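Local coordinates for uncharacterized protein YP_928783.1 (Shewanella amazonensis SB2B, PDB 3KE2) that is of unknown function but, carrying a winged helix-turn-helix domain, probably binds nucleic acid as relatives of that fold do, at residues D10-S13 against K14-A18; N35-S38 against L39-T43. All coordinates share one frame; numbering follows the deposited sequence.

Interaction 1. Residues D10-S13 against K14-A18; sequences DQVS and KQHKA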
ATOM      1  N   ASP A  10     -13.825   6.744 -13.798  1.00 30.48           N
ATOM      2  CA  ASP A  10     -13.415   5.516 -14.463  1.00 29.89           C
ATOM      3  C   ASP A  10     -11.921   5.262 -14.127  1.00 29.81           C
ATOM      4  O   ASP A  10     -11.448   4.120 -14.127  1.00 29.77           O
ATOM      5  CB  ASP A  10     -13.652   5.623 -15.968  1.00 29.72           C
ATOM      6  CG  ASP A  10     -13.454   4.301 -16.695  1.00 28.37           C
ATOM      7  OD1 ASP A  10     -13.031   3.329 -16.053  1.00 26.83           O
ATOM      8  OD2 ASP A  10     -13.727   4.231 -17.913  1.00 25.79           O
ATOM      9  N   GLN A  11     -11.209   6.346 -13.807  1.00 29.74           N
ATOM     10  CA  GLN A  11      -9.771   6.348 -13.456  1.00 29.38           C
ATOM     11  C   GLN A  11      -9.228   5.090 -12.633  1.00 29.29           C
ATOM     12  O   GLN A  11      -8.539   4.211 -13.203  1.00 29.13           O
ATOM     13  CB  GLN A  11      -9.454   7.688 -12.741  1.00 29.52           C
ATOM     14  CG  GLN A  11      -9.808   8.970 -13.552  1.00 28.63           C
ATOM     15  N   VAL A  12      -9.553   4.989 -11.332  1.00 28.69           N
ATOM     16  CA  VAL A  12      -9.067   3.860 -10.479  1.00 27.89           C
ATOM     17  C   VAL A  12     -10.158   3.069  -9.715  1.00 27.39           C
ATOM     18  O   VAL A  12     -11.261   3.556  -9.498  1.00 26.99           O
ATOM     19  CB  VAL A  12      -8.036   4.371  -9.436  1.00 27.89           C
ATOM     20  CG1 VAL A  12      -6.779   4.940 -10.139  1.00 27.10           C
ATOM     21  CG2 VAL A  12      -8.680   5.388  -8.517  1.00 26.63           C
ATOM     22  N   SER A  13      -9.820   1.859  -9.277  1.00 27.02           N
ATOM     23  CA  SER A  13     -10.776   1.025  -8.544  1.00 26.74           C
ATOM     24  C   SER A  13     -11.020   1.585  -7.148  1.00 26.39           C
ATOM     25  O   SER A  13     -10.235   2.358  -6.646  1.00 25.82           O
ATOM     26  CB  SER A  13     -10.292  -0.426  -8.425  1.00 26.59           C
ATOM     27  OG  SER A  13      -9.316  -0.580  -7.410  1.00 25.93           O
ATOM     28  N   LYS A  14     -12.119   1.173  -6.527  1.00 26.59           N
ATOM     29  CA  LYS A  14     -12.450   1.617  -5.171  1.00 26.78           C
ATOM     30  C   LYS A  14     -11.356   1.228  -4.190  1.00 26.29           C
ATOM     31  O   LYS A  14     -11.006   1.982  -3.285  1.00 25.78           O
ATOM     32  CB  LYS A  14     -13.785   1.013  -4.704  1.00 26.93           C
ATOM     33  CG  LYS A  14     -14.057   1.241  -3.206  1.00 28.59           C
ATOM     34  CD  LYS A  14     -15.320   0.523  -2.664  1.00 30.20           C
ATOM     35  CE  LYS A  14     -15.403   0.704  -1.110  1.00 30.48           C
ATOM     36  NZ  LYS A  14     -16.615   0.096  -0.484  1.00 29.97           N
ATOM     37  N   GLN A  15     -10.835   0.023  -4.377  1.00 26.12           N
ATOM     38  CA  GLN A  15      -9.806  -0.507  -3.515  1.00 25.80           C
ATOM     39  C   GLN A  15      -8.547   0.351  -3.619  1.00 24.66           C
ATOM     40  O   GLN A  15      -7.925   0.688  -2.620  1.00 24.26           O
ATOM     41  CB  GLN A  15      -9.480  -1.923  -3.935  1.00 26.50           C
ATOM     42  CG  GLN A  15      -8.865  -2.736  -2.850  1.00 28.50           C
ATOM     43  CD  GLN A  15      -9.896  -3.265  -1.889  1.00 30.67           C
ATOM     44  OE1 GLN A  15      -9.910  -2.880  -0.720  1.00 31.84           O
ATOM     45  NE2 GLN A  15     -10.799  -4.122  -2.387  1.00 29.68           N
ATOM     46  N   HIS A  16      -8.195   0.711  -4.851  1.00 23.66           N
ATOM     47  CA  HIS A  16      -7.008   1.515  -5.129  1.00 23.04           C
ATOM     48  C   HIS A  16      -7.199   2.939  -4.609  1.00 22.76           C
ATOM     49  O   HIS A  16      -6.256   3.555  -4.059  1.00 22.04           O
ATOM     50  CB  HIS A  16      -6.687   1.465  -6.635  1.00 22.83           C
ATOM     51  CG  HIS A  16      -5.373   2.080  -7.006  1.00 23.76           C
ATOM     52  ND1 HIS A  16      -5.141   2.655  -8.237  1.00 25.99           N
ATOM     53  CD2 HIS A  16      -4.238   2.261  -6.289  1.00 24.03           C
ATOM     54  CE1 HIS A  16      -3.910   3.141  -8.268  1.00 25.92           C
ATOM     55  NE2 HIS A  16      -3.348   2.928  -7.094  1.00 24.44           N
ATOM     56  N   LYS A  17      -8.430   3.440  -4.756  1.00 22.28           N
ATOM     57  CA  LYS A  17      -8.793   4.772  -4.306  1.00 21.91           C
ATOM     58  C   LYS A  17      -8.561   4.809  -2.802  1.00 21.01           C
ATOM     59  O   LYS A  17      -7.906   5.713  -2.295  1.00 20.82           O
ATOM     60  CB  LYS A  17     -10.257   5.103  -4.700  1.00 22.40           C
ATOM     61  CG  LYS A  17     -10.673   6.588  -4.539  1.00 24.04           C
ATOM     62  CD  LYS A  17     -12.143   6.862  -4.945  1.00 26.28           C
ATOM     63  CE  LYS A  17     -12.508   8.358  -4.750  1.00 27.70           C
ATOM     64  NZ  LYS A  17     -13.957   8.675  -4.985  1.00 28.15           N
ATOM     65  N   ALA A  18      -9.044   3.777  -2.105  1.00 20.34           N
ATOM     66  CA  ALA A  18      -8.902   3.677  -0.645  1.00 19.91           C
ATOM     67  C   ALA A  18      -7.460   3.625  -0.209  1.00 19.42           C
ATOM     68  O   ALA A  18      -7.125   4.092   0.861  1.00 20.80           O
ATOM     69  CB  ALA A  18      -9.660   2.450  -0.098  1.00 19.73           C
TER
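Ser13 and His16 meet in an N-cap at the start of helix 14-31, the first helix of this winged helix-turn-helix protein. Ser13 OG accepts from His16 N at 3.1 Å, with an N-H...O angle of 159°, giving a first-turn amide a side-chain acceptor, the usual work of an N-cap serine. The torsion that permits this sets OG between the backbone N and the carbonyl carbon of its own residue (chi1 79°), turned back over the first turn, where it also lies 3.4 Å from His16 CB. The same hydroxyl is hydrogen-bonded to a carboxylate oxygen of Asp59 of the second subunit, so it is held both by its own helix and across the dimer. That aspartate also packs on Gln15 and His16; an acidic group beside the amino end of a helix would be expected to suit the helix dipole.

The carbonyl of Ser13 serves the next amide: Lys17 N donates to Ser13 O at 2.8 Å. Ala18 N then donates to Lys14 O, and the regular pattern of the helix is under way. Both ends of Ser13, hydroxyl and carbonyl, are thus spent on amides of the first turns.

Val12, the residue before the cap, adds apolar cover on the flank of the turn. Its two methyls part: CG2 comes within 4.1 Å of Lys17 CB, the root of an extended chain that reaches away to touch Leu102 of helix 88-102. The other branch lies against the imidazole, which it meets obliquely, the two side chains crossing at about a right angle, with Val12 CG1 3.4 Å from His16 ND1.

Interaction 2. Residues N35-S38 against L39-T43; sequences NLLS and LGKLT. With NO3 (nitrate ion), chain D.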
ATOM      1  N   ASN A  35      -4.737  16.964  13.239  1.00 15.95           N
ATOM      2  CA  ASN A  35      -5.628  16.097  13.989  1.00 15.61           C
ATOM      3  C   ASN A  35      -6.906  15.910  13.137  1.00 15.27           C
ATOM      4  O   ASN A  35      -6.969  16.366  12.009  1.00 15.14           O
ATOM      5  CB  ASN A  35      -5.877  16.586  15.421  1.00 15.78           C
ATOM      6  CG  ASN A  35      -6.484  17.946  15.495  1.00 15.01           C
ATOM      7  OD1 ASN A  35      -7.101  18.436  14.565  1.00 14.45           O
ATOM      8  ND2 ASN A  35      -6.332  18.561  16.648  1.00 16.17           N
ATOM      9  N   LEU A  36      -7.901  15.213  13.656  1.00 15.32           N
ATOM     10  CA  LEU A  36      -9.102  14.940  12.878  1.00 15.26           C
ATOM     11  C   LEU A  36      -9.786  16.226  12.435  1.00 15.26           C
ATOM     12  O   LEU A  36     -10.158  16.378  11.283  1.00 15.31           O
ATOM     13  CB  LEU A  36     -10.056  14.060  13.681  1.00 15.00           C
ATOM     14  CG  LEU A  36      -9.581  12.636  13.954  1.00 15.01           C
ATOM     15  CD1 LEU A  36     -10.613  11.913  14.776  1.00 13.74           C
ATOM     16  CD2 LEU A  36      -9.307  11.849  12.651  1.00 14.59           C
ATOM     17  N   LEU A  37      -9.912  17.157  13.353  1.00 15.48           N
ATOM     18  CA  LEU A  37     -10.549  18.419  13.062  1.00 16.07           C
ATOM     19  C   LEU A  37      -9.792  19.208  11.983  1.00 15.90           C
ATOM     20  O   LEU A  37     -10.410  19.772  11.084  1.00 15.95           O
ATOM     21  CB  LEU A  37     -10.659  19.251  14.338  1.00 16.29           C
ATOM     22  CG  LEU A  37     -11.535  20.492  14.172  1.00 18.54           C
ATOM     23  CD1 LEU A  37     -12.903  20.115  13.481  1.00 19.13           C
ATOM     24  CD2 LEU A  37     -11.725  21.232  15.517  1.00 18.12           C
ATOM     25  N   SER A  38      -8.459  19.231  12.051  1.00 15.64           N
ATOM     26  CA  SER A  38      -7.695  19.972  11.037  1.00 15.56           C
ATOM     27  C   SER A  38      -7.779  19.236   9.702  1.00 15.20           C
ATOM     28  O   SER A  38      -8.007  19.862   8.672  1.00 14.50           O
ATOM     29  CB  SER A  38      -6.226  20.236  11.450  1.00 15.54           C
ATOM     30  OG  SER A  38      -5.469  19.052  11.568  1.00 15.32           O
ATOM     31  N   LEU A  39      -7.627  17.917   9.724  1.00 15.02           N
ATOM     32  CA  LEU A  39      -7.744  17.153   8.492  1.00 15.59           C
ATOM     33  C   LEU A  39      -9.135  17.346   7.830  1.00 16.37           C
ATOM     34  O   LEU A  39      -9.240  17.440   6.615  1.00 16.35           O
ATOM     35  CB  LEU A  39      -7.448  15.668   8.738  1.00 15.38           C
ATOM     36  CG  LEU A  39      -5.967  15.352   9.006  1.00 15.19           C
ATOM     37  CD1 LEU A  39      -5.771  13.958   9.588  1.00 12.35           C
ATOM     38  CD2 LEU A  39      -5.141  15.528   7.736  1.00 12.92           C
ATOM     39  N   GLY A  40     -10.188  17.443   8.632  1.00 17.33           N
ATOM     40  CA  GLY A  40     -11.522  17.603   8.089  1.00 18.09           C
ATOM     41  C   GLY A  40     -11.712  18.906   7.338  1.00 18.85           C
ATOM     42  O   GLY A  40     -12.249  18.915   6.224  1.00 19.08           O
ATOM     43  N   LYS A  41     -11.247  20.000   7.939  1.00 19.51           N
ATOM     44  CA  LYS A  41     -11.388  21.335   7.341  1.00 19.98           C
ATOM     45  C   LYS A  41     -10.557  21.501   6.075  1.00 20.25           C
ATOM     46  O   LYS A  41     -10.978  22.209   5.146  1.00 20.66           O
ATOM     47  CB  LYS A  41     -10.993  22.399   8.330  1.00 19.87           C
ATOM     48  CG  LYS A  41     -11.888  22.480   9.525  1.00 21.01           C
ATOM     49  CD  LYS A  41     -11.310  23.470  10.523  1.00 22.84           C
ATOM     50  CE  LYS A  41     -12.257  23.774  11.676  1.00 24.43           C
ATOM     51  NZ  LYS A  41     -11.616  24.727  12.640  1.00 25.22           N
ATOM     52  N   LEU A  42      -9.393  20.853   6.043  1.00 20.14           N
ATOM     53  CA  LEU A  42      -8.500  20.909   4.886  1.00 19.99           C
ATOM     54  C   LEU A  42      -8.912  20.029   3.728  1.00 20.09           C
ATOM     55  O   LEU A  42      -8.780  20.432   2.581  1.00 20.58           O
ATOM     56  CB  LEU A  42      -7.073  20.474   5.269  1.00 19.60           C
ATOM     57  CG  LEU A  42      -6.072  20.321   4.106  1.00 18.36           C
ATOM     58  CD1 LEU A  42      -5.871  21.648   3.334  1.00 15.73           C
ATOM     59  CD2 LEU A  42      -4.765  19.792   4.626  1.00 16.64           C
ATOM     60  N   THR A  43      -9.364  18.819   4.009  1.00 20.12           N
ATOM     61  CA  THR A  43      -9.662  17.880   2.929  1.00 20.44           C
ATOM     62  C   THR A  43     -11.118  17.740   2.603  1.00 21.05           C
ATOM     63  O   THR A  43     -11.443  17.269   1.524  1.00 21.50           O
ATOM     64  CB  THR A  43      -9.177  16.452   3.278  1.00 20.55           C
ATOM     65  OG1 THR A  43      -9.995  15.909   4.321  1.00 20.11           O
ATOM     66  CG2 THR A  43      -7.712  16.461   3.708  1.00 19.21           C
TER
HETATM   67  N   NO3 D 117      -9.127  15.542  16.945  1.00 35.47           N
HETATM   68  O1  NO3 D 117      -8.480  14.419  16.450  1.00 36.08           O
HETATM   69  O2  NO3 D 117      -9.613  15.535  18.253  1.00 34.66           O
HETATM   70  O3  NO3 D 117      -9.266  16.655  16.118  1.00 35.80           O
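Leu39, Ser38 and Lys41 lie on the first turns of helix 36-43, each packed or bonded against the residues before it. Leu39 N donates to Asn35 O at 2.8 Å, and the leucine side chain bends back over the same carbonyl, CG 3.3 Å from Asn35 O, before entering the core against Leu28, Met29 and Leu50. Ser38 also turns back to Asn35, through its side chain: OG, set between N and carbonyl carbon (chi1 65°), takes the hydrogen of Asn35 N and is also hydrogen-bonded to His34 ND1. In return, Ser38 N donates to Asn35 OD1 at 3.0 Å, nearly along the C=O axis. Lys41 runs extended along the surface, its CE 4.1 Å from Leu37 CD1, the two chains crossing obliquely.

A nitrate, probably from the crystallisation liquor, sits at the helix start: Leu36 N and Leu37 N donate to its O1 and O3, at 3.0 Å and 2.9 Å respectively. The anion thus takes the amides of Leu36 and Leu37, while Asn35 OD1 takes that of Ser38. With an alanine at Asn35 both OD1 and ND2 are gone, which would probably leave Ser38 N without its cap and Gly76 O without its weak partner, ND2. The reciprocal pair of bonds between Asn35 and Ser38 is a capping box, here opening a short helix of the winged helix-turn-helix domain.

Interactions 1 and 2 are both amino-terminal caps, on consecutive helices, 14-31 and 36-43. Their centres lie about 22 Å apart and their nearest atoms about 11 Å apart, without touching; helix 14-31 is the connection, since Leu39, Leu42 and Thr43 of interaction 2 pack on Leu28 near its far end. The surroundings differ. The cap at 10-18 lies farther out, its centre about 16 Å from the centre of the chain, and meets the second subunit through Asp59; that at 35-43 is closer in, at about 9 Å, touches no other protein chain of the assembly, and has a nitrate at its helix end instead.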